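Local coordinates for gamma-glutamyl-gamma-aminobutyrate hydrolase PuuD (Escherichia coli, PDB 6VTV) that hydrolyses the gamma-glutamyl linkage of gamma-glutamyl-gamma-aminobutyrate, releasing L-glutamate and 4-aminobutanoate in the last step of the conversion of putrescine to 4-aminobutanoate, at the manganese (II) ion site and the interface of chains A and B. Residues are numbered along the deposited sequence; one frame, centred on the assembly and turned at random. Chains: chain A/B, Gamma-glutamyl-gamma-aminobutyrate hydrolase PuuD.

Contact 1: the manganese (II) ion site. Residues chain A 145, 161-162, 184-185, 187, 189, 206, 210, 224. With MN (manganese (II) ion), chain C.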
loop_
_atom_site.group_PDB
_atom_site.type_symbol
_atom_site.label_atom_id
_atom_site.label_comp_id
_atom_site.label_asym_id
_atom_site.label_seq_id
_atom_site.Cartn_x
_atom_site.Cartn_y
_atom_site.Cartn_z
ATOM N N HIS A 145 26.006 15.477 1.916
ATOM C CA HIS A 145 25.132 14.403 2.363
ATOM C C HIS A 145 24.235 13.864 1.259
ATOM O O HIS A 145 23.551 12.857 1.473
ATOM C CB HIS A 145 24.267 14.879 3.535
ATOM C CG HIS A 145 25.003 14.957 4.836
ATOM N ND1 HIS A 145 25.043 13.912 5.733
ATOM C CD2 HIS A 145 25.727 15.958 5.392
ATOM C CE1 HIS A 145 25.759 14.263 6.785
ATOM N NE2 HIS A 145 26.186 15.500 6.604
ATOM N N HIS A 161 29.651 8.442 4.588
ATOM C CA HIS A 161 30.275 9.185 5.673
ATOM C C HIS A 161 30.052 8.447 6.986
ATOM O O HIS A 161 29.237 7.526 7.081
ATOM C CB HIS A 161 29.748 10.627 5.748
ATOM C CG HIS A 161 28.304 10.734 6.131
ATOM N ND1 HIS A 161 27.845 10.469 7.404
ATOM C CD2 HIS A 161 27.218 11.098 5.408
ATOM C CE1 HIS A 161 26.538 10.655 7.445
ATOM N NE2 HIS A 161 26.133 11.037 6.248
ATOM N N GLU A 162 30.790 8.878 8.002
ATOM C CA GLU A 162 30.784 8.261 9.319
ATOM C C GLU A 162 29.710 8.887 10.204
ATOM O O GLU A 162 29.202 9.977 9.935
ATOM C CB GLU A 162 32.159 8.415 9.974
ATOM C CG GLU A 162 32.507 7.360 11.008
ATOM C CD GLU A 162 33.950 7.465 11.467
ATOM O OE1 GLU A 162 34.583 8.509 11.202
ATOM O OE2 GLU A 162 34.448 6.510 12.097
ATOM N N ASN A 184 25.516 5.091 4.438
ATOM C CA ASN A 184 25.201 5.787 3.203
ATOM C C ASN A 184 24.528 7.122 3.517
ATOM O O ASN A 184 24.147 7.406 4.657
ATOM C CB ASN A 184 24.311 4.923 2.306
ATOM C CG ASN A 184 23.143 4.303 3.056
ATOM O OD1 ASN A 184 22.562 4.918 3.950
ATOM N ND2 ASN A 184 22.791 3.077 2.686
ATOM N N SER A 185 24.384 7.957 2.491
ATOM C CA SER A 185 23.800 9.280 2.679
ATOM C C SER A 185 23.132 9.713 1.384
ATOM O O SER A 185 23.808 9.877 0.363
ATOM C CB SER A 185 24.868 10.291 3.102
ATOM O OG SER A 185 24.279 11.485 3.585
ATOM N N HIS A 187 20.424 12.425 1.221
ATOM C CA HIS A 187 19.495 13.434 1.708
ATOM C C HIS A 187 20.076 14.826 1.522
ATOM O O HIS A 187 21.268 15.048 1.758
ATOM C CB HIS A 187 19.151 13.205 3.186
ATOM C CG HIS A 187 20.339 13.231 4.094
ATOM N ND1 HIS A 187 20.578 14.263 4.978
ATOM C CD2 HIS A 187 21.354 12.351 4.262
ATOM C CE1 HIS A 187 21.692 14.019 5.645
ATOM N NE2 HIS A 187 22.181 12.864 5.232
ATOM N N GLN A 189 18.290 17.406 2.908
ATOM C CA GLN A 189 17.743 18.056 4.084
ATOM C C GLN A 189 18.169 17.288 5.326
ATOM O O GLN A 189 18.483 16.095 5.270
ATOM C CB GLN A 189 16.210 18.153 4.010
ATOM C CG GLN A 189 15.693 19.001 2.853
ATOM C CD GLN A 189 14.241 19.413 3.024
ATOM O OE1 GLN A 189 13.543 18.920 3.909
ATOM N NE2 GLN A 189 13.783 20.327 2.174
ATOM N N ASP A 206 30.558 16.355 10.766
ATOM C CA ASP A 206 30.257 17.774 10.634
ATOM C C ASP A 206 29.282 18.275 11.691
ATOM O O ASP A 206 28.959 19.468 11.697
ATOM C CB ASP A 206 29.708 18.073 9.234
ATOM C CG ASP A 206 28.547 17.172 8.853
ATOM O OD1 ASP A 206 28.040 16.438 9.728
ATOM O OD2 ASP A 206 28.139 17.200 7.673
ATOM N N GLU A 210 22.237 12.611 12.820
ATOM C CA GLU A 210 21.925 11.531 11.896
ATOM C C GLU A 210 21.029 10.458 12.497
ATOM O O GLU A 210 20.658 9.516 11.786
ATOM C CB GLU A 210 23.217 10.885 11.374
ATOM C CG GLU A 210 23.958 11.742 10.360
ATOM C CD GLU A 210 23.575 11.414 8.928
ATOM O OE1 GLU A 210 23.039 10.311 8.688
ATOM O OE2 GLU A 210 23.798 12.266 8.042
ATOM N N GLN A 224 18.933 8.874 9.740
ATOM C CA GLN A 224 18.991 9.694 8.535
ATOM C C GLN A 224 19.479 8.917 7.318
ATOM O O GLN A 224 19.177 9.313 6.186
ATOM C CB GLN A 224 19.890 10.911 8.783
ATOM C CG GLN A 224 19.936 11.935 7.655
ATOM C CD GLN A 224 18.577 12.534 7.333
ATOM O OE1 GLN A 224 18.172 13.537 7.924
ATOM N NE2 GLN A 224 17.873 11.930 6.383
HETATM MN MN MN C . 24.125 11.916 5.831
HETATM O O HOH W 1 23.199 9.769 5.979
#

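Contact 2: the interface of chains A and B. Residues chain A 18, 28-31, 36, 48, 50; chain B 18, 28-31, 36, 48.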
loop_
_atom_site.group_PDB
_atom_site.type_symbol
_atom_site.label_atom_id
_atom_site.label_comp_id
_atom_site.label_asym_id
_atom_site.label_seq_id
_atom_site.Cartn_x
_atom_site.Cartn_y
_atom_site.Cartn_z
ATOM N N MET A 18 2.945 5.107 3.062
ATOM C CA MET A 18 3.227 5.174 1.639
ATOM C C MET A 18 3.481 6.614 1.200
ATOM O O MET A 18 3.231 7.575 1.931
ATOM C CB MET A 18 2.073 4.580 0.833
ATOM C CG MET A 18 1.499 3.297 1.402
ATOM S SD MET A 18 0.215 2.630 0.330
ATOM C CE MET A 18 1.185 2.313 -1.134
ATOM N N THR A 28 -1.040 7.920 -7.499
ATOM C CA THR A 28 -0.788 6.566 -7.036
ATOM C C THR A 28 -0.047 6.595 -5.710
ATOM O O THR A 28 0.897 7.372 -5.533
ATOM C CB THR A 28 0.028 5.773 -8.066
ATOM O OG1 THR A 28 -0.561 5.927 -9.362
ATOM C CG2 THR A 28 0.064 4.297 -7.703
ATOM N N GLN A 29 -0.484 5.749 -4.781
ATOM C CA GLN A 29 0.245 5.509 -3.545
ATOM C C GLN A 29 1.278 4.418 -3.795
ATOM O O GLN A 29 0.955 3.372 -4.369
ATOM C CB GLN A 29 -0.708 5.098 -2.423
ATOM C CG GLN A 29 -1.887 6.032 -2.241
ATOM C CD GLN A 29 -1.620 7.115 -1.220
ATOM O OE1 GLN A 29 -1.319 6.831 -0.061
ATOM N NE2 GLN A 29 -1.728 8.368 -1.646
ATOM N N THR A 30 2.515 4.663 -3.370
ATOM C CA THR A 30 3.633 3.791 -3.696
ATOM C C THR A 30 4.426 3.445 -2.443
ATOM O O THR A 30 4.404 4.167 -1.443
ATOM C CB THR A 30 4.571 4.438 -4.727
ATOM O OG1 THR A 30 5.133 5.636 -4.176
ATOM C CG2 THR A 30 3.818 4.774 -6.007
ATOM N N LEU A 31 5.144 2.326 -2.521
ATOM C CA LEU A 31 6.001 1.869 -1.430
ATOM C C LEU A 31 7.098 1.003 -2.032
ATOM O O LEU A 31 6.812 -0.072 -2.569
ATOM C CB LEU A 31 5.198 1.097 -0.388
ATOM C CG LEU A 31 5.980 0.435 0.743
ATOM C CD1 LEU A 31 6.842 1.459 1.464
ATOM C CD2 LEU A 31 5.017 -0.232 1.708
ATOM N N LEU A 36 10.046 -2.896 2.243
ATOM C CA LEU A 36 9.247 -4.057 2.620
ATOM C C LEU A 36 10.120 -5.281 2.855
ATOM O O LEU A 36 9.907 -6.026 3.819
ATOM C CB LEU A 36 8.211 -4.352 1.536
ATOM C CG LEU A 36 7.054 -3.365 1.419
ATOM C CD1 LEU A 36 6.352 -3.539 0.084
ATOM C CD2 LEU A 36 6.085 -3.563 2.566
ATOM N N ALA A 48 0.700 -1.752 3.865
ATOM C CA ALA A 48 0.925 -0.390 3.402
ATOM C C ALA A 48 -0.267 0.486 3.766
ATOM O O ALA A 48 -1.421 0.092 3.563
ATOM C CB ALA A 48 1.170 -0.371 1.894
ATOM N N PRO A 50 -2.427 3.762 3.201
ATOM C CA PRO A 50 -2.711 4.882 2.298
ATOM C C PRO A 50 -2.925 6.181 3.060
ATOM O O PRO A 50 -3.281 6.197 4.241
ATOM C CB PRO A 50 -3.992 4.448 1.577
ATOM C CG PRO A 50 -4.103 2.972 1.822
ATOM C CD PRO A 50 -3.471 2.729 3.147
ATOM N N MET B 18 -2.039 -4.971 -4.223
ATOM C CA MET B 18 -1.260 -3.961 -4.917
ATOM C C MET B 18 -0.705 -4.507 -6.231
ATOM O O MET B 18 -0.786 -5.701 -6.528
ATOM C CB MET B 18 -0.124 -3.466 -4.024
ATOM C CG MET B 18 -0.572 -3.046 -2.637
ATOM S SD MET B 18 0.816 -2.566 -1.594
ATOM C CE MET B 18 1.199 -0.976 -2.308
ATOM N N THR B 28 8.682 -1.297 -6.949
ATOM C CA THR B 28 7.755 -0.590 -6.080
ATOM C C THR B 28 6.388 -1.256 -6.129
ATOM O O THR B 28 5.939 -1.694 -7.192
ATOM C CB THR B 28 7.630 0.885 -6.492
ATOM O OG1 THR B 28 8.935 1.473 -6.566
ATOM C CG2 THR B 28 6.799 1.657 -5.482
ATOM N N GLN B 29 5.743 -1.340 -4.970
ATOM C CA GLN B 29 4.357 -1.774 -4.878
ATOM C C GLN B 29 3.456 -0.546 -4.927
ATOM O O GLN B 29 3.676 0.422 -4.191
ATOM C CB GLN B 29 4.124 -2.565 -3.592
ATOM C CG GLN B 29 4.957 -3.832 -3.493
ATOM C CD GLN B 29 4.334 -4.991 -4.246
ATOM O OE1 GLN B 29 3.240 -5.446 -3.912
ATOM N NE2 GLN B 29 5.030 -5.476 -5.270
ATOM N N THR B 30 2.449 -0.583 -5.797
ATOM C CA THR B 30 1.641 0.592 -6.089
ATOM C C THR B 30 0.159 0.289 -5.919
ATOM O O THR B 30 -0.282 -0.861 -6.000
ATOM C CB THR B 30 1.891 1.106 -7.515
ATOM O OG1 THR B 30 1.327 0.189 -8.459
ATOM C CG2 THR B 30 3.383 1.256 -7.783
ATOM N N LEU B 31 -0.606 1.354 -5.691
ATOM C CA LEU B 31 -2.060 1.276 -5.611
ATOM C C LEU B 31 -2.625 2.626 -6.019
ATOM O O LEU B 31 -2.388 3.626 -5.336
ATOM C CB LEU B 31 -2.521 0.901 -4.202
ATOM C CG LEU B 31 -4.033 0.868 -3.977
ATOM C CD1 LEU B 31 -4.709 -0.037 -4.996
ATOM C CD2 LEU B 31 -4.339 0.414 -2.562
ATOM N N LEU B 36 -8.688 3.631 -3.999
ATOM C CA LEU B 36 -8.779 3.917 -2.572
ATOM C C LEU B 36 -9.931 4.862 -2.267
ATOM O O LEU B 36 -10.664 4.660 -1.291
ATOM C CB LEU B 36 -7.462 4.512 -2.078
ATOM C CG LEU B 36 -6.320 3.512 -1.940
ATOM C CD1 LEU B 36 -4.986 4.231 -1.864
ATOM C CD2 LEU B 36 -6.546 2.651 -0.715
ATOM N N ALA B 48 -3.306 -1.584 2.062
ATOM C CA ALA B 48 -2.721 -2.127 0.845
ATOM C C ALA B 48 -1.836 -3.322 1.171
ATOM O O ALA B 48 -1.065 -3.297 2.135
ATOM C CB ALA B 48 -1.920 -1.054 0.106
#

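Contact 3: the interface of chains A and B. Residues chain A 48, 50, 52-53, 58, 62; chain B 36, 40, 45-47.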
loop_
_atom_site.group_PDB
_atom_site.type_symbol
_atom_site.label_atom_id
_atom_site.label_comp_id
_atom_site.label_asym_id
_atom_site.label_seq_id
_atom_site.Cartn_x
_atom_site.Cartn_y
_atom_site.Cartn_z
ATOM N N ALA A 48 0.700 -1.752 3.865
ATOM C CA ALA A 48 0.925 -0.390 3.402
ATOM C C ALA A 48 -0.267 0.486 3.766
ATOM O O ALA A 48 -1.421 0.092 3.563
ATOM C CB ALA A 48 1.170 -0.371 1.894
ATOM N N PRO A 50 -2.427 3.762 3.201
ATOM C CA PRO A 50 -2.711 4.882 2.298
ATOM C C PRO A 50 -2.925 6.181 3.060
ATOM O O PRO A 50 -3.281 6.197 4.241
ATOM C CB PRO A 50 -3.992 4.448 1.577
ATOM C CG PRO A 50 -4.103 2.972 1.822
ATOM C CD PRO A 50 -3.471 2.729 3.147
ATOM N N ALA A 52 -5.235 8.304 2.927
ATOM C CA ALA A 52 -6.594 8.563 3.392
ATOM C C ALA A 52 -6.827 8.060 4.809
ATOM O O ALA A 52 -7.779 8.502 5.463
ATOM C CB ALA A 52 -7.609 7.929 2.439
ATOM N N LEU A 53 -5.982 7.153 5.301
ATOM C CA LEU A 53 -6.088 6.682 6.677
ATOM C C LEU A 53 -5.721 7.749 7.703
ATOM O O LEU A 53 -5.831 7.484 8.905
ATOM C CB LEU A 53 -5.206 5.447 6.877
ATOM C CG LEU A 53 -5.562 4.215 6.041
ATOM C CD1 LEU A 53 -4.764 3.005 6.504
ATOM C CD2 LEU A 53 -7.056 3.936 6.105
ATOM N N LEU A 58 -10.638 6.742 11.146
ATOM C CA LEU A 58 -10.013 5.572 10.537
ATOM C C LEU A 58 -8.721 5.201 11.252
ATOM O O LEU A 58 -8.466 4.018 11.510
ATOM C CB LEU A 58 -9.747 5.829 9.053
ATOM C CG LEU A 58 -10.968 6.096 8.172
ATOM C CD1 LEU A 58 -10.566 6.163 6.707
ATOM C CD2 LEU A 58 -12.031 5.033 8.387
ATOM N N LEU A 62 -7.655 1.660 13.328
ATOM C CA LEU A 62 -6.605 0.840 12.740
ATOM C C LEU A 62 -5.411 0.650 13.666
ATOM O O LEU A 62 -4.715 -0.367 13.562
ATOM C CB LEU A 62 -6.160 1.471 11.412
ATOM C CG LEU A 62 -5.323 0.689 10.394
ATOM C CD1 LEU A 62 -3.837 0.817 10.675
ATOM C CD2 LEU A 62 -5.742 -0.775 10.365
ATOM N N LEU B 36 -8.688 3.631 -3.999
ATOM C CA LEU B 36 -8.779 3.917 -2.572
ATOM C C LEU B 36 -9.931 4.862 -2.267
ATOM O O LEU B 36 -10.664 4.660 -1.291
ATOM C CB LEU B 36 -7.462 4.512 -2.078
ATOM C CG LEU B 36 -6.320 3.512 -1.940
ATOM C CD1 LEU B 36 -4.986 4.231 -1.864
ATOM C CD2 LEU B 36 -6.546 2.651 -0.715
ATOM N N ILE B 40 -13.116 4.409 0.469
ATOM C CA ILE B 40 -13.303 5.392 1.534
ATOM C C ILE B 40 -14.718 5.956 1.495
ATOM O O ILE B 40 -15.415 6.005 2.516
ATOM C CB ILE B 40 -12.253 6.513 1.417
ATOM C CG1 ILE B 40 -10.844 5.971 1.673
ATOM C CG2 ILE B 40 -12.580 7.652 2.373
ATOM C CD1 ILE B 40 -10.564 5.654 3.119
ATOM N N LEU B 45 -12.281 0.784 5.387
ATOM C CA LEU B 45 -10.948 1.129 5.871
ATOM C C LEU B 45 -9.930 0.331 5.068
ATOM O O LEU B 45 -9.688 -0.848 5.370
ATOM C CB LEU B 45 -10.816 0.831 7.368
ATOM C CG LEU B 45 -9.658 1.476 8.139
ATOM C CD1 LEU B 45 -10.010 1.590 9.612
ATOM C CD2 LEU B 45 -8.357 0.703 7.970
ATOM N N PRO B 46 -9.316 0.914 4.042
ATOM C CA PRO B 46 -8.426 0.139 3.173
ATOM C C PRO B 46 -7.014 0.042 3.726
ATOM O O PRO B 46 -6.474 0.994 4.294
ATOM C CB PRO B 46 -8.447 0.937 1.866
ATOM C CG PRO B 46 -8.611 2.352 2.327
ATOM C CD PRO B 46 -9.500 2.292 3.553
ATOM N N ILE B 47 -6.418 -1.135 3.552
ATOM C CA ILE B 47 -4.996 -1.346 3.787
ATOM C C ILE B 47 -4.433 -2.070 2.571
ATOM O O ILE B 47 -5.029 -3.039 2.089
ATOM C CB ILE B 47 -4.724 -2.135 5.083
ATOM C CG1 ILE B 47 -5.492 -3.458 5.097
ATOM C CG2 ILE B 47 -5.086 -1.297 6.304
ATOM C CD1 ILE B 47 -5.027 -4.413 6.175
#

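Contact 4: the interface of chains A and B. Residues chain A 24-28; chain B 32-34, 153, 157, 229.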
loop_
_atom_site.group_PDB
_atom_site.type_symbol
_atom_site.label_atom_id
_atom_site.label_comp_id
_atom_site.label_asym_id
_atom_site.label_seq_id
_atom_site.Cartn_x
_atom_site.Cartn_y
_atom_site.Cartn_z
ATOM N N LYS A 24 1.446 7.273 -15.109
ATOM C CA LYS A 24 0.559 7.161 -16.266
ATOM C C LYS A 24 -0.624 8.119 -16.170
ATOM O O LYS A 24 -1.721 7.809 -16.637
ATOM C CB LYS A 24 0.070 5.721 -16.453
ATOM C CG LYS A 24 1.173 4.674 -16.450
ATOM C CD LYS A 24 1.769 4.490 -17.836
ATOM C CE LYS A 24 2.871 3.442 -17.829
ATOM N NZ LYS A 24 4.025 3.837 -16.971
ATOM N N GLY A 25 -0.411 9.284 -15.563
ATOM C CA GLY A 25 -1.460 10.271 -15.417
ATOM C C GLY A 25 -2.423 10.033 -14.276
ATOM O O GLY A 25 -3.442 10.729 -14.192
ATOM N N HIS A 26 -2.138 9.078 -13.395
ATOM C CA HIS A 26 -3.004 8.748 -12.271
ATOM C C HIS A 26 -2.230 8.912 -10.973
ATOM O O HIS A 26 -1.092 8.442 -10.861
ATOM C CB HIS A 26 -3.533 7.316 -12.379
ATOM C CG HIS A 26 -4.475 7.104 -13.521
ATOM N ND1 HIS A 26 -5.813 7.426 -13.449
ATOM C CD2 HIS A 26 -4.274 6.600 -14.760
ATOM C CE1 HIS A 26 -6.396 7.130 -14.596
ATOM N NE2 HIS A 26 -5.484 6.629 -15.410
ATOM N N ALA A 27 -2.848 9.575 -9.998
ATOM C CA ALA A 27 -2.262 9.656 -8.669
ATOM C C ALA A 27 -2.199 8.265 -8.052
ATOM O O ALA A 27 -3.178 7.513 -8.083
ATOM C CB ALA A 27 -3.076 10.599 -7.784
ATOM N N THR A 28 -1.040 7.920 -7.499
ATOM C CA THR A 28 -0.788 6.566 -7.036
ATOM C C THR A 28 -0.047 6.595 -5.710
ATOM O O THR A 28 0.897 7.372 -5.533
ATOM C CB THR A 28 0.028 5.773 -8.066
ATOM O OG1 THR A 28 -0.561 5.927 -9.362
ATOM C CG2 THR A 28 0.064 4.297 -7.703
ATOM N N GLN B 32 -3.361 2.655 -7.129
ATOM C CA GLN B 32 -3.918 3.908 -7.617
ATOM C C GLN B 32 -4.914 4.479 -6.615
ATOM O O GLN B 32 -5.694 3.746 -6.000
ATOM C CB GLN B 32 -4.588 3.698 -8.975
ATOM C CG GLN B 32 -3.606 3.562 -10.129
ATOM C CD GLN B 32 -4.298 3.483 -11.473
ATOM O OE1 GLN B 32 -5.480 3.155 -11.554
ATOM N NE2 GLN B 32 -3.564 3.783 -12.539
ATOM N N GLU B 33 -4.878 5.805 -6.452
ATOM C CA GLU B 33 -5.697 6.450 -5.431
ATOM C C GLU B 33 -7.188 6.331 -5.728
ATOM O O GLU B 33 -7.997 6.302 -4.794
ATOM C CB GLU B 33 -5.301 7.922 -5.290
ATOM C CG GLU B 33 -3.971 8.137 -4.586
ATOM C CD GLU B 33 -3.765 9.571 -4.133
ATOM O OE1 GLU B 33 -4.654 10.414 -4.385
ATOM O OE2 GLU B 33 -2.711 9.855 -3.527
ATOM N N LYS B 34 -7.574 6.258 -7.005
ATOM C CA LYS B 34 -8.999 6.203 -7.318
ATOM C C LYS B 34 -9.640 4.917 -6.810
ATOM O O LYS B 34 -10.825 4.917 -6.460
ATOM C CB LYS B 34 -9.231 6.366 -8.822
ATOM C CG LYS B 34 -8.502 5.382 -9.723
ATOM C CD LYS B 34 -8.961 5.582 -11.165
ATOM C CE LYS B 34 -8.018 4.943 -12.174
ATOM N NZ LYS B 34 -8.174 3.462 -12.247
ATOM N N VAL B 153 -7.198 11.191 -20.126
ATOM C CA VAL B 153 -7.620 10.166 -19.173
ATOM C C VAL B 153 -9.134 10.171 -18.999
ATOM O O VAL B 153 -9.766 9.110 -18.914
ATOM C CB VAL B 153 -6.892 10.367 -17.830
ATOM C CG1 VAL B 153 -7.582 9.590 -16.723
ATOM C CG2 VAL B 153 -5.434 9.952 -17.950
ATOM N N TYR B 157 -12.004 6.830 -19.578
ATOM C CA TYR B 157 -12.913 6.266 -18.592
ATOM C C TYR B 157 -14.363 6.670 -18.830
ATOM O O TYR B 157 -15.221 6.388 -17.989
ATOM C CB TYR B 157 -12.471 6.672 -17.183
ATOM C CG TYR B 157 -11.292 5.871 -16.671
ATOM C CD1 TYR B 157 -9.993 6.206 -17.029
ATOM C CD2 TYR B 157 -11.480 4.773 -15.840
ATOM C CE1 TYR B 157 -8.911 5.472 -16.569
ATOM C CE2 TYR B 157 -10.405 4.034 -15.376
ATOM C CZ TYR B 157 -9.124 4.388 -15.744
ATOM O OH TYR B 157 -8.053 3.656 -15.282
ATOM N N TRP B 229 -13.932 4.796 -10.944
ATOM C CA TRP B 229 -13.735 6.091 -11.587
ATOM C C TRP B 229 -14.796 7.074 -11.109
ATOM O O TRP B 229 -15.970 6.952 -11.474
ATOM C CB TRP B 229 -13.789 5.929 -13.103
ATOM C CG TRP B 229 -13.675 7.220 -13.845
ATOM C CD1 TRP B 229 -14.670 7.869 -14.516
ATOM C CD2 TRP B 229 -12.497 8.021 -14.000
ATOM N NE1 TRP B 229 -14.187 9.027 -15.076
ATOM C CE2 TRP B 229 -12.855 9.143 -14.774
ATOM C CE3 TRP B 229 -11.176 7.899 -13.559
ATOM C CZ2 TRP B 229 -11.940 10.136 -15.118
ATOM C CZ3 TRP B 229 -10.269 8.885 -13.900
ATOM C CH2 TRP B 229 -10.655 9.989 -14.672
HETATM O O HOH W 2 -5.792 7.379 -8.984
HETATM O O HOH W 3 -0.690 4.299 -11.955
#

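Contact 1: the manganese (II) ion site
Segments far apart in the sequence converge on a manganese (II) ion in this peptidase C26 enzyme, giving a near-octahedral site. The ion may come from purification or crystallisation, and the structure alone does not show a part in hydrolysis. A:His161 NE2 and A:His187 NE2 lie opposite each other, each 2.2 Å from MN. Both have CG in the crowded position between backbone N and carbonyl carbon (chi1 67° and 59°). A:His145 turns the other way, CG anti to its carbonyl carbon, and binds through ND1, 2.2 Å from MN and opposite the bound water. The third axis joins the hydroxyl A:Ser185 OG to the carboxylate A:Glu210 OE2, both 2.3 Å from MN; a bend at chi2 (-93°) brings the glutamate in. Its other oxygen, A:Glu210 OE1, holds the water at 2.8 Å, as does the backbone carbonyl A:Asn184 O, just before the serine ligand. A:His145 NE2 donates in its ring plane to the syn lone pair of A:Asp206 OD2 (2.8 Å), which may strengthen the imidazole as a ligand. A:His161 ND1 and A:His187 ND1 reach A:Glu162 O and A:Gln189 O, each above the carbonyl plane. A:His187 is sandwiched by A:Gln224 CG over the ring centre and A:His145 CB nearer the rim. A:Ser185 OG also donates to A:His145 O (2.6 Å). The ion is held by loops and strands 161-165 and 209-214, about 8 Å from the predicted nucleophile A:Cys118 to the site centre.

Contact 2: the interface of chains A and B
Strands 26-32 of the two chains run antiparallel across the two-fold, with A:Thr30 opposite B:Thr30, so that a beta-sheet continues from one subunit into the other in this peptidase C26 homodimer. A:Gln29 and B:Leu31 exchange two backbone bonds: A:Gln29 N to B:Leu31 O (2.9 Å) arrives above the carbonyl plane, whereas B:Leu31 N meets A:Gln29 O nearly along the C=O axis. The twin pair A:Leu31 and B:Gln29 repeats the exchange. A second, shorter bridge joins the two copies of Ala48 in strands 45-49, where A:Ala48 N gives to B:Ala48 O (2.9 Å) in the carbonyl plane and receives the bond back; their methyls touch, A:Ala48 CB to B:Ala48 CB at 3.6 Å. The methionines meet tip to tip: each has CG anti to the carbonyl carbon and is bent at chi3 (63° in A:Met18, 74° in B:Met18), bringing A:Met18 CE to B:Met18 CE at a tight 3.5 Å. Along the strand pair the threonine methyls interleave. CG2 of A:Thr28, anti to its backbone N, lies against B:Thr30 CB at 3.7 Å, while the two Thr30 side chains cross obliquely through their CG2 atoms. At the margin B:Leu36 forks over chain A: CD2 packs on A:Pro50 CG (3.5 Å), crossing the proline at about a right angle, and CD1 meets A:Gln29 CG (3.6 Å), whose chain is bent at chi2 (-92°).

Contact 3: the interface of chains A and B
The turn after strand 45-49 of chain A, running through 3-10 helix 51-54 into helix 56-62, packs on helix 33-42 and strand 45-49 of chain B as an apolar flank of the homodimer interface; no hydrogen bond crosses it. B:Ile40 points into it: with CG1 anti to its carbonyl carbon (chi1 -66°), its terminal methyl CD1 touches A:Leu58 CD1 at 3.6 Å and A:Ala52 CB at 3.8 Å. A:Leu53 and B:Pro46 slide past each other in opposite directions. Both leucine methyls straddle the proline carbonyl, A:Leu53 CD1 lying 3.4 Å from B:Pro46 O, while A:Leu53 CD2 also meets the proline ring at B:Pro46 CD (3.9 Å). B:Leu45, with CG anti to its backbone N (chi1 -163°), splits its methyls between two turns of one helix: CD1 rests against the backbone of A:Leu58, 3.4 Å from A:Leu58 O, and CD2 meets A:Leu62 CD2 at 3.8 Å, the two side chains crossing obliquely. A:Leu62 CD2 also brushes B:Ile47 CG2 (4.1 Å). A:Pro50, already gripped by B:Leu36, adds its CD to the cover over B:Pro46 O. In the fold this patch extends the interface outward from the paired strands 45-49 to helix 56-62.

Contact 4: the interface of chains A and B
A:His26 holds CG anti to its carbonyl carbon (chi1 -67°) with the ring turned crosswise (chi2 -82°), while B:Lys34 starts from the crowded chi1 position and bends at its last torsion, so that imidazole and lysine chain cross obliquely in this end of the peptidase C26 dimer interface. The imidazole tip packs among B:Val153, B:Tyr157 and B:Lys34: A:His26 CE1 meets B:Tyr157 CE1 tip to tip at 3.6 Å, the rings edge-to-face with planes 73° apart. B:Lys34 CE and the amide B:Gln32 NE2 lie over the same imidazole face, the lysine carbon near A:His26 ND1 (3.6 Å) and the amide near A:His26 CG (3.6 Å), while B:Val153 CG1 reaches A:His26 CE1 (3.5 Å) from the opposite face. Bonds within chain B hold the lysine amine away from the imidazole, B:Lys34 NZ donating to B:Gln32 OE1 (2.8 Å) in the carbonyl plane and to the phenol B:Tyr157 OH. B:Trp229 CE3 covers the same tyrosine face that A:His26 approaches, offset toward the rim. A:Ala27 O caps the start of helix 33-42, receiving an almost straight bond from B:Glu33 N (2.9 Å) and, through a water, contacting B:Lys34 N; the helix end may polarise this carbonyl. A second water links A:Thr28 OG1 to B:Gln32 NE2.

Contacts 2, 3 and 4 are neighbouring patches of one two-fold interface. Contact 2 lies about 11 Å from contact 3 and 13 Å from contact 4 between C-alpha centres; it shares A:Ala48, A:Pro50 and B:Leu36 with the former and A:Thr28 with the latter. Helix 33-42 of chain B serves all three. Contact 1 stands apart in chain A, about 27 Å from contact 2 and 35 Å from contact 4, so the metal is not part of dimer contacts. Contact 4 lies about 9 Å from B:His226, so each subunit may help shape the surroundings of its partner's active site.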